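Long-range contact in glyceraldehyde-3-phosphate dehydrogenase (Sulfolobus solfataricus, PDB 1B7G), which catalyses the phosphorylating oxidation of glyceraldehyde 3-phosphate in glycolysis, using NADP in marked preference to NAD: residues T216-H221 with A297-S302. The protein carries 1 engineered substitution. Sequence-based numbering, arbitrary orientation.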
loop_
_atom_site.group_PDB
_atom_site.type_symbol
_atom_site.label_atom_id
_atom_site.label_comp_id
_atom_site.label_asym_id
_atom_site.label_seq_id
_atom_site.Cartn_x
_atom_site.Cartn_y
_atom_site.Cartn_z
ATOM N N THR A 216 -3.875 -9.585 7.167
ATOM C CA THR A 216 -2.600 -8.910 7.386
ATOM C C THR A 216 -2.741 -7.392 7.590
ATOM O O THR A 216 -1.784 -6.767 8.041
ATOM C CB THR A 216 -1.619 -9.063 6.167
ATOM O OG1 THR A 216 -2.300 -8.556 5.016
ATOM C CG2 THR A 216 -1.300 -10.533 5.902
ATOM N N LEU A 217 -3.892 -6.842 7.300
ATOM C CA LEU A 217 -4.008 -5.395 7.198
ATOM C C LEU A 217 -4.147 -4.632 8.494
ATOM O O LEU A 217 -3.457 -3.633 8.687
ATOM C CB LEU A 217 -5.170 -5.082 6.251
ATOM C CG LEU A 217 -5.080 -5.785 4.875
ATOM C CD1 LEU A 217 -6.160 -5.269 3.935
ATOM C CD2 LEU A 217 -3.695 -5.540 4.259
ATOM N N MET A 218 -5.097 -4.993 9.339
ATOM C CA MET A 218 -5.454 -4.208 10.522
ATOM C C MET A 218 -6.079 -5.137 11.571
ATOM O O MET A 218 -6.711 -6.131 11.167
ATOM C CB MET A 218 -6.586 -3.244 10.123
ATOM C CG MET A 218 -6.149 -1.976 9.399
ATOM S SD MET A 218 -7.497 -0.903 8.966
ATOM C CE MET A 218 -6.670 0.153 7.736
ATOM N N HIS A 219 -6.005 -4.693 12.802
ATOM C CA HIS A 219 -6.718 -5.299 13.899
ATOM C C HIS A 219 -8.106 -4.673 13.968
ATOM O O HIS A 219 -8.290 -3.569 13.443
ATOM C CB HIS A 219 -6.043 -4.947 15.230
ATOM C CG HIS A 219 -4.617 -5.331 15.367
ATOM N ND1 HIS A 219 -4.149 -6.604 15.206
ATOM C CD2 HIS A 219 -3.520 -4.584 15.681
ATOM C CE1 HIS A 219 -2.864 -6.669 15.440
ATOM N NE2 HIS A 219 -2.454 -5.420 15.750
ATOM N N MET A 220 -8.996 -5.303 14.747
ATOM C CA MET A 220 -10.266 -4.741 15.072
ATOM C C MET A 220 -10.599 -4.962 16.546
ATOM O O MET A 220 -10.283 -5.983 17.164
ATOM C CB MET A 220 -11.489 -5.171 14.233
ATOM C CG MET A 220 -11.623 -4.367 12.937
ATOM S SD MET A 220 -13.114 -4.696 12.021
ATOM C CE MET A 220 -14.296 -3.719 13.006
ATOM N N HIS A 221 -11.274 -3.934 17.118
ATOM C CA HIS A 221 -11.722 -4.035 18.501
ATOM C C HIS A 221 -13.254 -3.959 18.598
ATOM O O HIS A 221 -13.912 -3.251 17.912
ATOM C CB HIS A 221 -11.182 -2.945 19.453
ATOM C CG HIS A 221 -9.681 -2.937 19.578
ATOM N ND1 HIS A 221 -9.050 -2.429 20.715
ATOM C CD2 HIS A 221 -8.715 -3.345 18.753
ATOM C CE1 HIS A 221 -7.717 -2.584 20.530
ATOM N NE2 HIS A 221 -7.515 -3.098 19.353
ATOM N N ALA A 297 -11.296 -0.136 13.843
ATOM C CA ALA A 297 -10.110 -0.756 13.274
ATOM C C ALA A 297 -8.838 -0.095 13.779
ATOM O O ALA A 297 -8.842 1.109 14.122
ATOM C CB ALA A 297 -10.129 -0.714 11.733
ATOM N N VAL A 298 -7.730 -0.818 13.818
ATOM C CA VAL A 298 -6.445 -0.271 14.243
ATOM C C VAL A 298 -5.368 -0.637 13.204
ATOM O O VAL A 298 -5.184 -1.814 12.915
ATOM C CB VAL A 298 -6.003 -0.821 15.600
ATOM C CG1 VAL A 298 -4.653 -0.288 16.037
ATOM C CG2 VAL A 298 -7.055 -0.529 16.711
ATOM N N HIS A 299 -4.715 0.357 12.617
ATOM C CA HIS A 299 -3.612 0.071 11.687
ATOM C C HIS A 299 -2.344 -0.077 12.495
ATOM O O HIS A 299 -1.698 0.925 12.885
ATOM C CB HIS A 299 -3.467 1.123 10.586
ATOM C CG HIS A 299 -2.340 0.767 9.631
ATOM N ND1 HIS A 299 -1.451 1.692 9.151
ATOM C CD2 HIS A 299 -1.946 -0.410 9.116
ATOM C CE1 HIS A 299 -0.556 1.111 8.383
ATOM N NE2 HIS A 299 -0.853 -0.183 8.323
ATOM N N GLN A 300 -1.942 -1.322 12.720
ATOM C CA GLN A 300 -0.865 -1.625 13.640
ATOM C C GLN A 300 0.499 -1.159 13.149
ATOM O O GLN A 300 1.385 -0.999 13.986
ATOM C CB GLN A 300 -0.719 -3.097 14.040
ATOM C CG GLN A 300 -0.310 -4.018 12.892
ATOM C CD GLN A 300 -1.332 -4.111 11.802
ATOM O OE1 GLN A 300 -2.555 -3.916 11.976
ATOM N NE2 GLN A 300 -0.891 -4.407 10.576
ATOM N N GLU A 301 0.663 -0.991 11.839
ATOM C CA GLU A 301 2.007 -0.545 11.420
ATOM C C GLU A 301 2.310 0.902 11.828
ATOM O O GLU A 301 3.493 1.255 11.901
ATOM C CB GLU A 301 2.115 -0.685 9.902
ATOM C CG GLU A 301 2.039 -2.177 9.457
ATOM C CD GLU A 301 2.041 -2.184 7.905
ATOM O OE1 GLU A 301 1.062 -1.695 7.312
ATOM O OE2 GLU A 301 3.036 -2.624 7.334
ATOM N N SER A 302 1.295 1.705 12.029
ATOM C CA SER A 302 1.512 3.129 12.275
ATOM C C SER A 302 0.906 3.769 13.498
ATOM O O SER A 302 1.282 4.939 13.756
ATOM C CB SER A 302 0.972 3.868 11.041
ATOM O OG SER A 302 -0.414 3.822 10.908
#
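Two backbone bonds join His219 and Val298 as an antiparallel hydrogen-bonded pair: His219 N donates to Val298 O at 3.0 Å in that carbonyl's plane, whereas Val298 N reaches His219 O at 2.8 Å from above its plane. His299 NE2 donates in its ring plane to the anti lone pair of Glu301 OE1 at 2.6 Å; Glu301 OE2 makes a salt bridge to Arg266 of the second subunit. Beyond the paired strands, Gln300 CG lies between the backbone N and the carbonyl carbon (chi1 66°), and a bend at chi2 brings the amide to Leu217 O, where NE2 donates at 3.3 Å from above the carbonyl plane; NE2 also bonds Asp170. The Gln300 chain crosses the His219 side chain at about a right angle, its CB 3.4 Å from His219 NE2 and OE1 over one ring face, while Arg167 N holds His219 ND1. An alanine in place of Gln300 would remove the amide, and with it would probably go the tie to the Leu217 carbonyl and the cover over the ring face. Packing follows: Met218, extended beyond CG, sets SD 3.8 Å from Ala297 CB, and Val298 CG2 meets His221 NE2, which bonds Asn140. The pairing joins adjacent antiparallel strands 219-227 and 291-298 of the mixed sheet in the GAPDH catalytic domain, where His219 belongs to the catalytic site with Cys139 and Gln300 probably binds NAD(+).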